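Local coordinates for protein piwi (Drosophila melanogaster, PDB 6KR6), which binds piRNAs of 24 to 30 nucleotides and acts with them to repress transposable elements during meiosis, at residues A[449-454]-A[480-485]; A[524-529]-A[793-798]; A[574-579]-A[642-647]; A[598-603]-A[637-642]. All coordinates share one frame; numbering follows the deposited sequence.

Interaction 1: residues A[449-454]-A[480-485]; sequences APQRNS and EFIIYD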
loop_
_atom_site.group_PDB
_atom_site.type_symbol
_atom_site.label_atom_id
_atom_site.label_comp_id
_atom_site.label_asym_id
_atom_site.label_seq_id
_atom_site.Cartn_x
_atom_site.Cartn_y
_atom_site.Cartn_z
ATOM N N ALA A 449 -3.337 16.182 -35.247
ATOM C CA ALA A 449 -3.321 17.447 -34.525
ATOM C C ALA A 449 -4.317 18.390 -35.184
ATOM O O ALA A 449 -4.658 18.213 -36.358
ATOM C CB ALA A 449 -1.913 18.063 -34.517
ATOM N N PRO A 450 -4.809 19.391 -34.457
ATOM C CA PRO A 450 -5.702 20.376 -35.073
ATOM C C PRO A 450 -4.920 21.474 -35.780
ATOM O O PRO A 450 -3.733 21.694 -35.535
ATOM C CB PRO A 450 -6.500 20.934 -33.888
ATOM C CG PRO A 450 -5.712 20.579 -32.655
ATOM C CD PRO A 450 -4.562 19.688 -33.037
ATOM N N GLN A 451 -5.626 22.173 -36.675
ATOM C CA GLN A 451 -4.982 23.180 -37.514
ATOM C C GLN A 451 -4.413 24.329 -36.693
ATOM O O GLN A 451 -3.427 24.956 -37.100
ATOM C CB GLN A 451 -5.977 23.705 -38.551
ATOM C CG GLN A 451 -5.394 24.711 -39.531
ATOM C CD GLN A 451 -6.395 25.157 -40.577
ATOM O OE1 GLN A 451 -7.457 24.555 -40.732
ATOM N NE2 GLN A 451 -6.061 26.219 -41.301
ATOM N N ARG A 452 -5.000 24.610 -35.528
ATOM C CA ARG A 452 -4.575 25.764 -34.744
ATOM C C ARG A 452 -3.169 25.596 -34.179
ATOM O O ARG A 452 -2.466 26.592 -33.975
ATOM C CB ARG A 452 -5.568 26.018 -33.612
ATOM N N ASN A 453 -2.734 24.359 -33.933
ATOM C CA ASN A 453 -1.515 24.094 -33.176
ATOM C C ASN A 453 -0.390 23.529 -34.042
ATOM O O ASN A 453 0.469 22.788 -33.551
ATOM C CB ASN A 453 -1.822 23.152 -32.015
ATOM C CG ASN A 453 -2.962 23.651 -31.150
ATOM O OD1 ASN A 453 -3.160 24.857 -30.997
ATOM N ND2 ASN A 453 -3.724 22.724 -30.582
ATOM N N SER A 454 -0.369 23.890 -35.328
ATOM C CA SER A 454 0.666 23.384 -36.226
ATOM C C SER A 454 2.052 23.881 -35.836
ATOM O O SER A 454 3.037 23.156 -36.004
ATOM C CB SER A 454 0.347 23.782 -37.667
ATOM O OG SER A 454 -0.903 23.257 -38.080
ATOM N N GLU A 480 0.868 13.454 -41.916
ATOM C CA GLU A 480 0.164 14.632 -41.429
ATOM C C GLU A 480 -1.336 14.354 -41.377
ATOM O O GLU A 480 -1.943 14.013 -42.398
ATOM C CB GLU A 480 0.477 15.813 -42.348
ATOM C CG GLU A 480 -0.200 17.124 -42.009
ATOM C CD GLU A 480 0.228 18.247 -42.942
ATOM O OE1 GLU A 480 1.410 18.268 -43.347
ATOM O OE2 GLU A 480 -0.617 19.104 -43.277
ATOM N N PHE A 481 -1.941 14.497 -40.193
ATOM C CA PHE A 481 -3.383 14.326 -40.012
ATOM C C PHE A 481 -3.893 15.559 -39.270
ATOM O O PHE A 481 -3.986 15.569 -38.038
ATOM C CB PHE A 481 -3.699 13.035 -39.263
ATOM C CG PHE A 481 -4.423 12.014 -40.094
ATOM C CD1 PHE A 481 -5.805 11.939 -40.073
ATOM C CD2 PHE A 481 -3.721 11.131 -40.898
ATOM C CE1 PHE A 481 -6.477 11.003 -40.837
ATOM C CE2 PHE A 481 -4.385 10.193 -41.666
ATOM C CZ PHE A 481 -5.765 10.128 -41.636
ATOM N N ILE A 482 -4.221 16.598 -40.028
ATOM C CA ILE A 482 -4.671 17.868 -39.478
ATOM C C ILE A 482 -6.191 17.884 -39.484
ATOM O O ILE A 482 -6.821 17.814 -40.547
ATOM C CB ILE A 482 -4.100 19.055 -40.267
ATOM C CG1 ILE A 482 -2.572 19.029 -40.229
ATOM C CG2 ILE A 482 -4.626 20.363 -39.711
ATOM C CD1 ILE A 482 -1.992 18.921 -38.836
ATOM N N ILE A 483 -6.775 17.966 -38.297
ATOM C CA ILE A 483 -8.206 18.090 -38.142
ATOM C C ILE A 483 -8.549 19.555 -37.893
ATOM O O ILE A 483 -7.676 20.402 -37.723
ATOM C CB ILE A 483 -8.744 17.182 -37.011
ATOM C CG1 ILE A 483 -8.035 17.493 -35.692
ATOM C CG2 ILE A 483 -8.569 15.717 -37.379
ATOM C CD1 ILE A 483 -8.474 16.616 -34.539
ATOM N N TYR A 484 -9.846 19.859 -37.875
ATOM C CA TYR A 484 -10.330 21.225 -37.712
ATOM C C TYR A 484 -10.709 21.524 -36.266
ATOM O O TYR A 484 -10.163 22.449 -35.656
ATOM C CB TYR A 484 -11.520 21.462 -38.651
ATOM C CG TYR A 484 -11.208 21.149 -40.096
ATOM C CD1 TYR A 484 -9.991 21.517 -40.656
ATOM C CD2 TYR A 484 -12.118 20.467 -40.894
ATOM C CE1 TYR A 484 -9.694 21.228 -41.974
ATOM C CE2 TYR A 484 -11.828 20.172 -42.215
ATOM C CZ TYR A 484 -10.615 20.555 -42.749
ATOM O OH TYR A 484 -10.322 20.265 -44.061
ATOM N N ASP A 485 -11.633 20.753 -35.703
ATOM C CA ASP A 485 -12.044 20.934 -34.320
ATOM C C ASP A 485 -11.205 20.060 -33.396
ATOM O O ASP A 485 -10.682 19.018 -33.800
ATOM C CB ASP A 485 -13.527 20.602 -34.145
#
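The carbonyl oxygen of Ala449 is gripped from strand 479-483 by two groups: the amide N of Ile483 makes a hydrogen bond to Ala449 O at 2.9 Å, and the CA-H of Ile482 points at the same oxygen from 3.1 Å. On one side of this grip Ala449 N gives its hydrogen to Phe481 O at 2.9 Å, a fairly straight bond at 161°. On the other, Gln451 N reaches Ile483 O at 2.9 Å, more bent, with that oxygen also met by the CA-H of Pro450. This ladder runs parallel and pairs Ala449 with Ile482 and Pro450 with Ile483.

Side chains then split between two faces. Ala449 and Ile482 share one, where Ile482 CG2 comes to 3.6 Å from Gln451 CA, just past the end of the strand. On the opposite face, CG1 of Ile483 sits between its own backbone N and carbonyl carbon (chi1 57°), which brings it to 4.2 Å from Pro450 CB. Tyr491 and Thr490 of helix 488-499 pack on this proline and isoleucine. Gln451 and Tyr484 cross at a slant, amide and ring planes 60° apart, Gln451 OE1 lying 4.0 Å from Tyr484 CD1.

Strand 446-450, helix 454-471 and strand 479-483 form a beta-alpha-beta unit at the edge of a four-stranded parallel sheet, consistent with the Rossmann-like MID domain of Argonaute proteins.

Interaction 2: residues A[524-529]-A[793-798]; sequences RGYVDR and TNLHSI. With ZN (zinc ion), chain E.
Helices 515-528 and 779-795 bring their C-terminal ends together here, within the Piwi domain; the nearest CA atoms of the two segments, those of Val527 and Ile798, lie 6.4 Å apart. The two methyls of Val527 meet different neighbours. CG1 lies anti to the backbone N (chi1 179°) and stands 3.8 Å from Ser797 CB, with Ile798 O close by. CG2 meets Leu795, 4.2 Å from its CD2. The other branch of that leucine, CD1, comes to the edge of the Tyr526 ring near its plane, 4.4 Å from CD2 of Tyr526.

The Tyr526 side chain is about 7 Å from that of Leu810, a magnesium-binding residue by similarity that binds a zinc ion in this crystal. The ring of His796 leads off and binds another zinc ion through ND1 at 2.0 Å, while its NE2 is hydrogen-bonded to Thr586 OG1. Ser797 OG bonds to the carbonyl of the preceding residue, His796 O, at 2.7 Å.

No hydrogen bond crosses between 524-529 and 793-798, so what joins them directly is mainly apolar contact; just beyond, Gln800 ties on to the same helix end through a backbone bond with Tyr526 and a weak one from NE2 to Val527 O.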
loop_
_atom_site.group_PDB
_atom_site.type_symbol
_atom_site.label_atom_id
_atom_site.label_comp_id
_atom_site.label_asym_id
_atom_site.label_seq_id
_atom_site.Cartn_x
_atom_site.Cartn_y
_atom_site.Cartn_z
ATOM N N ARG A 524 -9.877 3.732 -28.596
ATOM C CA ARG A 524 -9.854 3.484 -30.035
ATOM C C ARG A 524 -8.518 2.905 -30.485
ATOM O O ARG A 524 -8.470 2.166 -31.474
ATOM C CB ARG A 524 -10.161 4.768 -30.805
ATOM C CG ARG A 524 -11.629 5.151 -30.800
ATOM C CD ARG A 524 -12.496 4.028 -31.351
ATOM N NE ARG A 524 -13.914 4.377 -31.340
ATOM C CZ ARG A 524 -14.689 4.320 -30.261
ATOM N NH1 ARG A 524 -14.185 3.930 -29.099
ATOM N NH2 ARG A 524 -15.969 4.658 -30.342
ATOM N N GLY A 525 -7.435 3.217 -29.779
ATOM C CA GLY A 525 -6.129 2.738 -30.185
ATOM C C GLY A 525 -5.808 1.316 -29.772
ATOM O O GLY A 525 -5.227 0.556 -30.555
ATOM N N TYR A 526 -6.179 0.936 -28.552
ATOM C CA TYR A 526 -5.756 -0.338 -27.981
ATOM C C TYR A 526 -6.850 -1.398 -27.967
ATOM O O TYR A 526 -6.556 -2.583 -28.162
ATOM C CB TYR A 526 -5.246 -0.130 -26.551
ATOM C CG TYR A 526 -3.988 0.707 -26.458
ATOM C CD1 TYR A 526 -3.060 0.721 -27.490
ATOM C CD2 TYR A 526 -3.731 1.483 -25.335
ATOM C CE1 TYR A 526 -1.910 1.483 -27.406
ATOM C CE2 TYR A 526 -2.582 2.250 -25.242
ATOM C CZ TYR A 526 -1.676 2.245 -26.281
ATOM O OH TYR A 526 -0.531 3.005 -26.197
ATOM N N VAL A 527 -8.102 -1.013 -27.731
ATOM C CA VAL A 527 -9.167 -1.994 -27.533
ATOM C C VAL A 527 -9.832 -2.326 -28.860
ATOM O O VAL A 527 -9.928 -3.495 -29.241
ATOM C CB VAL A 527 -10.206 -1.486 -26.518
ATOM C CG1 VAL A 527 -11.316 -2.504 -26.349
ATOM C CG2 VAL A 527 -9.535 -1.195 -25.180
ATOM N N ASP A 528 -10.305 -1.299 -29.567
ATOM C CA ASP A 528 -10.955 -1.533 -30.851
ATOM C C ASP A 528 -9.939 -1.895 -31.928
ATOM O O ASP A 528 -10.167 -2.820 -32.715
ATOM C CB ASP A 528 -11.767 -0.302 -31.258
ATOM C CG ASP A 528 -12.883 0.013 -30.279
ATOM O OD1 ASP A 528 -13.375 -0.924 -29.613
ATOM O OD2 ASP A 528 -13.274 1.193 -30.178
ATOM N N ARG A 529 -8.824 -1.177 -31.986
ATOM C CA ARG A 529 -7.742 -1.464 -32.912
ATOM C C ARG A 529 -6.515 -1.916 -32.119
ATOM O O ARG A 529 -6.584 -2.151 -30.908
ATOM C CB ARG A 529 -7.454 -0.240 -33.785
ATOM C CG ARG A 529 -8.703 0.480 -34.286
ATOM C CD ARG A 529 -9.642 -0.457 -35.035
ATOM N NE ARG A 529 -9.097 -0.881 -36.321
ATOM C CZ ARG A 529 -9.351 -0.270 -37.474
ATOM N NH1 ARG A 529 -10.145 0.791 -37.503
ATOM N NH2 ARG A 529 -8.811 -0.722 -38.597
ATOM N N THR A 793 -8.925 2.774 -15.261
ATOM C CA THR A 793 -9.259 4.192 -15.234
ATOM C C THR A 793 -9.773 4.697 -16.579
ATOM O O THR A 793 -10.706 5.507 -16.620
ATOM C CB THR A 793 -8.037 5.012 -14.806
ATOM O OG1 THR A 793 -7.623 4.609 -13.495
ATOM C CG2 THR A 793 -8.357 6.502 -14.792
ATOM N N ASN A 794 -9.196 4.223 -17.683
ATOM C CA ASN A 794 -9.478 4.775 -19.003
ATOM C C ASN A 794 -10.037 3.750 -19.977
ATOM O O ASN A 794 -11.040 4.027 -20.648
ATOM C CB ASN A 794 -8.198 5.401 -19.580
ATOM C CG ASN A 794 -7.500 6.315 -18.593
ATOM O OD1 ASN A 794 -6.682 5.869 -17.788
ATOM N ND2 ASN A 794 -7.827 7.601 -18.642
ATOM N N LEU A 795 -9.420 2.572 -20.078
ATOM C CA LEU A 795 -9.801 1.620 -21.118
ATOM C C LEU A 795 -11.119 0.917 -20.809
ATOM O O LEU A 795 -11.958 0.760 -21.703
ATOM C CB LEU A 795 -8.687 0.594 -21.322
ATOM C CG LEU A 795 -7.381 1.153 -21.893
ATOM C CD1 LEU A 795 -6.401 0.035 -22.217
ATOM C CD2 LEU A 795 -7.658 2.001 -23.124
ATOM N N HIS A 796 -11.314 0.480 -19.564
ATOM C CA HIS A 796 -12.528 -0.229 -19.145
ATOM C C HIS A 796 -12.796 -1.468 -20.000
ATOM O O HIS A 796 -13.937 -1.932 -20.090
ATOM C CB HIS A 796 -13.751 0.696 -19.157
ATOM C CG HIS A 796 -13.668 1.822 -18.174
ATOM N ND1 HIS A 796 -14.046 3.111 -18.484
ATOM C CD2 HIS A 796 -13.256 1.852 -16.884
ATOM C CE1 HIS A 796 -13.865 3.886 -17.430
ATOM N NE2 HIS A 796 -13.387 3.146 -16.446
ATOM N N SER A 797 -11.760 -2.009 -20.634
ATOM C CA SER A 797 -11.882 -3.214 -21.443
ATOM C C SER A 797 -10.493 -3.799 -21.652
ATOM O O SER A 797 -9.477 -3.164 -21.360
ATOM C CB SER A 797 -12.569 -2.933 -22.783
ATOM O OG SER A 797 -13.965 -2.763 -22.612
ATOM N N ILE A 798 -10.464 -5.019 -22.166
ATOM C CA ILE A 798 -9.202 -5.743 -22.338
ATOM C C ILE A 798 -8.567 -5.323 -23.661
ATOM O O ILE A 798 -9.227 -5.407 -24.708
ATOM C CB ILE A 798 -9.438 -7.248 -22.294
ATOM C CG1 ILE A 798 -10.081 -7.645 -20.963
ATOM C CG2 ILE A 798 -8.133 -8.000 -22.497
ATOM C CD1 ILE A 798 -9.271 -7.247 -19.749
HETATM ZN ZN ZN E . -14.659 3.839 -20.291
#

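Interaction 3: residues A[574-579]-A[642-647]; sequences GLMTIG and KLPSRI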
loop_
_atom_site.group_PDB
_atom_site.type_symbol
_atom_site.label_atom_id
_atom_site.label_comp_id
_atom_site.label_asym_id
_atom_site.label_seq_id
_atom_site.Cartn_x
_atom_site.Cartn_y
_atom_site.Cartn_z
ATOM N N GLY A 574 18.078 -18.415 -17.865
ATOM C CA GLY A 574 16.723 -18.940 -17.888
ATOM C C GLY A 574 15.825 -18.433 -16.779
ATOM O O GLY A 574 15.039 -19.209 -16.221
ATOM N N LEU A 575 15.917 -17.149 -16.449
ATOM C CA LEU A 575 15.109 -16.551 -15.394
ATOM C C LEU A 575 13.975 -15.743 -16.007
ATOM O O LEU A 575 14.202 -14.914 -16.896
ATOM C CB LEU A 575 15.965 -15.660 -14.493
ATOM C CG LEU A 575 15.238 -14.597 -13.663
ATOM C CD1 LEU A 575 14.247 -15.218 -12.687
ATOM C CD2 LEU A 575 16.238 -13.722 -12.922
ATOM N N MET A 576 12.762 -15.990 -15.530
ATOM C CA MET A 576 11.587 -15.215 -15.897
ATOM C C MET A 576 11.088 -14.489 -14.658
ATOM O O MET A 576 10.743 -15.127 -13.658
ATOM C CB MET A 576 10.500 -16.116 -16.481
ATOM C CG MET A 576 9.096 -15.536 -16.440
ATOM S SD MET A 576 8.040 -16.387 -17.627
ATOM C CE MET A 576 6.414 -16.022 -16.978
ATOM N N THR A 577 11.067 -13.162 -14.719
ATOM C CA THR A 577 10.586 -12.336 -13.622
ATOM C C THR A 577 9.152 -11.922 -13.909
ATOM O O THR A 577 8.864 -11.377 -14.979
ATOM C CB THR A 577 11.461 -11.097 -13.437
ATOM O OG1 THR A 577 12.842 -11.471 -13.503
ATOM C CG2 THR A 577 11.186 -10.453 -12.089
ATOM N N ILE A 578 8.257 -12.190 -12.964
ATOM C CA ILE A 578 6.843 -11.878 -13.115
ATOM C C ILE A 578 6.457 -10.810 -12.104
ATOM O O ILE A 578 6.837 -10.879 -10.930
ATOM C CB ILE A 578 5.951 -13.121 -12.940
ATOM C CG1 ILE A 578 6.453 -14.284 -13.790
ATOM C CG2 ILE A 578 4.518 -12.794 -13.319
ATOM C CD1 ILE A 578 5.640 -15.548 -13.597
ATOM N N GLY A 579 5.703 -9.822 -12.571
ATOM C CA GLY A 579 5.049 -8.867 -11.700
ATOM C C GLY A 579 3.550 -8.924 -11.923
ATOM O O GLY A 579 3.083 -9.276 -13.006
ATOM N N LYS A 642 11.901 -23.447 -25.106
ATOM C CA LYS A 642 12.099 -24.068 -23.803
ATOM C C LYS A 642 11.414 -23.211 -22.749
ATOM O O LYS A 642 11.230 -22.004 -22.933
ATOM C CB LYS A 642 13.587 -24.240 -23.473
ATOM C CG LYS A 642 14.389 -22.943 -23.445
ATOM C CD LYS A 642 15.878 -23.231 -23.289
ATOM C CE LYS A 642 16.727 -21.987 -23.520
ATOM N NZ LYS A 642 16.855 -21.147 -22.295
ATOM N N LEU A 643 11.036 -23.852 -21.647
ATOM C CA LEU A 643 10.445 -23.162 -20.513
ATOM C C LEU A 643 11.536 -22.562 -19.630
ATOM O O LEU A 643 12.698 -22.968 -19.703
ATOM C CB LEU A 643 9.579 -24.128 -19.708
ATOM C CG LEU A 643 8.299 -24.625 -20.383
ATOM C CD1 LEU A 643 7.505 -25.517 -19.443
ATOM C CD2 LEU A 643 7.457 -23.450 -20.849
ATOM N N PRO A 644 11.197 -21.583 -18.789
ATOM C CA PRO A 644 12.224 -20.974 -17.936
ATOM C C PRO A 644 12.642 -21.898 -16.803
ATOM O O PRO A 644 11.846 -22.681 -16.279
ATOM C CB PRO A 644 11.539 -19.711 -17.402
ATOM C CG PRO A 644 10.091 -20.029 -17.441
ATOM C CD PRO A 644 9.885 -20.928 -18.624
ATOM N N SER A 645 13.918 -21.793 -16.424
ATOM C CA SER A 645 14.457 -22.639 -15.363
ATOM C C SER A 645 14.159 -22.067 -13.982
ATOM O O SER A 645 13.902 -22.824 -13.037
ATOM C CB SER A 645 15.965 -22.819 -15.549
ATOM O OG SER A 645 16.265 -23.364 -16.823
ATOM N N ARG A 646 14.197 -20.743 -13.844
ATOM C CA ARG A 646 13.909 -20.066 -12.588
ATOM C C ARG A 646 12.823 -19.024 -12.815
ATOM O O ARG A 646 12.724 -18.435 -13.896
ATOM C CB ARG A 646 15.164 -19.389 -12.011
ATOM C CG ARG A 646 16.464 -20.134 -12.279
ATOM C CD ARG A 646 17.671 -19.281 -11.916
ATOM N NE ARG A 646 18.895 -19.752 -12.559
ATOM C CZ ARG A 646 19.788 -20.549 -11.983
ATOM N NH1 ARG A 646 19.600 -20.968 -10.739
ATOM N NH2 ARG A 646 20.871 -20.924 -12.650
ATOM N N ILE A 647 12.004 -18.801 -11.788
ATOM C CA ILE A 647 10.921 -17.826 -11.840
ATOM C C ILE A 647 10.918 -17.034 -10.541
ATOM O O ILE A 647 10.888 -17.621 -9.453
ATOM C CB ILE A 647 9.549 -18.495 -12.062
ATOM C CG1 ILE A 647 9.510 -19.225 -13.406
ATOM C CG2 ILE A 647 8.435 -17.463 -12.005
ATOM C CD1 ILE A 647 8.133 -19.734 -13.782
#
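Met576 and Pro644 lie side by side and point the same way, with CB of Met576 3.9 Å from CB of Pro644 and the proline CG also near the sulfur SD. Further along the same face, Ile578 and Ile647 cross, the tip CD1 of Ile578 coming to 3.7 Å from Ile647 CG2. A chi1 of -62° sets CG1 of Ile647 beside the backbone N and leaves CG2 anti to it, facing Ile578. On the opposite face Leu575 sends CD1 towards the backbone of Arg646, 3.8 Å from Arg646 O.

Between these two faces run the bonds of a parallel strand pair, Leu575 opposite Arg646 and Met576 opposite Ile647. Met576 N is bonded to Arg646 O at 2.9 Å. The start of the ladder is held by Gly574 O, which takes two amides: Arg646 N at 3.0 Å in a nearly straight bond (175°), and Ser645 N in a weak, bent one. At the polar edge the Arg646 side chain lies on the Leu575 face, its NE making a weak hydrogen bond to Ser573 O.

Helix 625-640 lies over the Met576 and Pro644 face, contributing Ala632, Leu633 and Tyr636, and Tyr678 of helix 659-680 bonds Pro644 O through its hydroxyl. Strand 592-599 pairs antiparallel with strand 575-584 along its other edge, and strand 646-652 is flanked in turn by strand 687-695, placing this pair inside the central sheet of the RNase H-like Piwi domain.

Interaction 4: residues A[598-603]-A[637-642]; sequences ASMDLQ and QHEHRK
Met600 meets Glu639 and His640 just where the chain leaves strand 592-599 of the RNase H-like fold, at the C-terminal end of helix 625-640, which packs against the sheet. Its side chain crosses that of Glu639 at about a right angle, and the sulfur SD lies 3.7 Å from Glu639 OE2. This carboxylate has stronger partners outside the contact: OE2 forms a salt bridge with Lys805 NZ and a hydrogen bond with Gln635 NE2. The thioether thus sits beside a charge that is already paired.

The Met600 carbonyl oxygen receives a weak hydrogen bond from His640 NE2, 3.3 Å long and bent to 130° at the hydrogen. The CB of His640 already points toward segment 598-603, and a chi1 of -76° sets CG anti to the carbonyl carbon; the ring is also stacked with Tyr636.

Asp601 comes next. Its CB meets the same ring obliquely, 3.6 Å from His640 CE1, and its carboxylate plane is turned 34° from the ring. An alanine in place of His640 would probably leave Met600 O without this N-H, take away the ring that touches Asp601 CB and open a gap beside Tyr636.

The two Asp601 oxygens go different ways. OD1 makes a weak hydrogen bond to Gly574 N, whereas OD2 faces Lys642, whose chain is bent at its last torsion; Lys642 NZ stops 4.1 Å from Asp601 OD2, opposite charges near each other but beyond a salt bridge.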
loop_
_atom_site.group_PDB
_atom_site.type_symbol
_atom_site.label_atom_id
_atom_site.label_comp_id
_atom_site.label_asym_id
_atom_site.label_seq_id
_atom_site.Cartn_x
_atom_site.Cartn_y
_atom_site.Cartn_z
ATOM N N ALA A 598 5.792 -10.202 -17.578
ATOM C CA ALA A 598 6.723 -11.323 -17.509
ATOM C C ALA A 598 7.917 -11.059 -18.413
ATOM O O ALA A 598 7.749 -10.818 -19.609
ATOM C CB ALA A 598 6.031 -12.626 -17.907
ATOM N N SER A 599 9.118 -11.124 -17.844
ATOM C CA SER A 599 10.335 -11.008 -18.631
ATOM C C SER A 599 10.630 -12.329 -19.338
ATOM O O SER A 599 10.031 -13.368 -19.048
ATOM C CB SER A 599 11.514 -10.604 -17.749
ATOM O OG SER A 599 12.125 -11.741 -17.161
ATOM N N MET A 600 11.576 -12.283 -20.281
ATOM C CA MET A 600 11.887 -13.426 -21.142
ATOM C C MET A 600 13.402 -13.604 -21.225
ATOM O O MET A 600 14.004 -13.363 -22.274
ATOM C CB MET A 600 11.281 -13.246 -22.536
ATOM C CG MET A 600 9.793 -12.981 -22.537
ATOM S SD MET A 600 8.912 -14.122 -23.613
ATOM C CE MET A 600 7.394 -14.311 -22.691
ATOM N N ASP A 601 14.007 -14.042 -20.122
ATOM C CA ASP A 601 15.438 -14.340 -20.068
ATOM C C ASP A 601 16.247 -13.138 -20.567
ATOM O O ASP A 601 16.763 -13.108 -21.687
ATOM C CB ASP A 601 15.750 -15.601 -20.881
ATOM C CG ASP A 601 17.116 -16.183 -20.568
ATOM O OD1 ASP A 601 17.825 -15.621 -19.707
ATOM O OD2 ASP A 601 17.476 -17.212 -21.179
ATOM N N LEU A 602 16.322 -12.138 -19.686
ATOM C CA LEU A 602 16.779 -10.806 -20.068
ATOM C C LEU A 602 18.203 -10.792 -20.609
ATOM O O LEU A 602 18.571 -9.857 -21.329
ATOM C CB LEU A 602 16.656 -9.858 -18.875
ATOM C CG LEU A 602 15.226 -9.704 -18.354
ATOM C CD1 LEU A 602 15.196 -8.856 -17.096
ATOM C CD2 LEU A 602 14.338 -9.102 -19.433
ATOM N N GLN A 603 19.013 -11.805 -20.295
ATOM C CA GLN A 603 20.380 -11.816 -20.803
ATOM C C GLN A 603 20.444 -12.146 -22.288
ATOM O O GLN A 603 21.470 -11.880 -22.922
ATOM C CB GLN A 603 21.239 -12.799 -20.003
ATOM C CG GLN A 603 20.799 -14.250 -20.074
ATOM C CD GLN A 603 21.717 -15.168 -19.286
ATOM O OE1 GLN A 603 21.681 -16.388 -19.444
ATOM N NE2 GLN A 603 22.544 -14.581 -18.428
ATOM N N GLN A 637 8.111 -20.120 -24.075
ATOM C CA GLN A 637 8.605 -21.298 -24.786
ATOM C C GLN A 637 8.496 -21.126 -26.296
ATOM O O GLN A 637 9.283 -21.720 -27.041
ATOM C CB GLN A 637 7.870 -22.559 -24.328
ATOM C CG GLN A 637 6.504 -22.780 -24.945
ATOM C CD GLN A 637 5.896 -24.103 -24.521
ATOM O OE1 GLN A 637 6.498 -24.857 -23.758
ATOM N NE2 GLN A 637 4.697 -24.390 -25.015
ATOM N N HIS A 638 7.549 -20.314 -26.772
ATOM C CA HIS A 638 7.477 -20.035 -28.201
ATOM C C HIS A 638 8.603 -19.119 -28.660
ATOM O O HIS A 638 8.950 -19.127 -29.847
ATOM C CB HIS A 638 6.122 -19.417 -28.552
ATOM C CG HIS A 638 5.879 -19.292 -30.024
ATOM N ND1 HIS A 638 5.429 -20.341 -30.796
ATOM C CD2 HIS A 638 6.027 -18.243 -30.867
ATOM C CE1 HIS A 638 5.308 -19.944 -32.051
ATOM N NE2 HIS A 638 5.665 -18.674 -32.121
ATOM N N GLU A 639 9.175 -18.327 -27.752
ATOM C CA GLU A 639 10.305 -17.472 -28.092
ATOM C C GLU A 639 11.663 -18.098 -27.801
ATOM O O GLU A 639 12.660 -17.667 -28.389
ATOM C CB GLU A 639 10.210 -16.137 -27.345
ATOM C CG GLU A 639 9.021 -15.293 -27.751
ATOM C CD GLU A 639 9.186 -13.844 -27.359
ATOM O OE1 GLU A 639 10.341 -13.366 -27.318
ATOM O OE2 GLU A 639 8.162 -13.184 -27.090
ATOM N N HIS A 640 11.731 -19.091 -26.914
ATOM C CA HIS A 640 12.999 -19.695 -26.528
ATOM C C HIS A 640 13.069 -21.196 -26.769
ATOM O O HIS A 640 14.101 -21.803 -26.459
ATOM C CB HIS A 640 13.293 -19.412 -25.047
ATOM C CG HIS A 640 13.751 -18.013 -24.782
ATOM N ND1 HIS A 640 15.074 -17.691 -24.567
ATOM C CD2 HIS A 640 13.063 -16.850 -24.702
ATOM C CE1 HIS A 640 15.181 -16.391 -24.364
ATOM N NE2 HIS A 640 13.975 -15.856 -24.441
ATOM N N ARG A 641 12.011 -21.810 -27.307
ATOM C CA ARG A 641 11.958 -23.257 -27.535
ATOM C C ARG A 641 12.217 -24.046 -26.253
ATOM O O ARG A 641 12.689 -25.184 -26.295
ATOM C CB ARG A 641 12.934 -23.686 -28.635
ATOM N N LYS A 642 11.901 -23.447 -25.106
ATOM C CA LYS A 642 12.099 -24.068 -23.803
ATOM C C LYS A 642 11.414 -23.211 -22.749
ATOM O O LYS A 642 11.230 -22.004 -22.933
ATOM C CB LYS A 642 13.587 -24.240 -23.473
ATOM C CG LYS A 642 14.389 -22.943 -23.445
ATOM C CD LYS A 642 15.878 -23.231 -23.289
ATOM C CE LYS A 642 16.727 -21.987 -23.520
ATOM N NZ LYS A 642 16.855 -21.147 -22.295
#

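How the interactions relate
Interactions 3 and 4 are one neighbourhood, their centres about 7 Å apart: they share Lys642, and Thr577 O lies 2.9 Å from Ser599 N, a probable hydrogen bond joining strands 575-584 and 592-599. The active-site residues, assigned by similarity, lie further along the strands of interaction 3; the side chain of Ile578 is about 10 Å from that of Asp581 and about 11 Å from that of Asp652, which together hold a zinc ion. Interaction 2 closes a long loop around both, its centre about 29 Å from that of interaction 3, and comes within about 5 Å of the bound nucleic acid. Interaction 1, earlier in the chain, is about 24 Å from interaction 2 between centres.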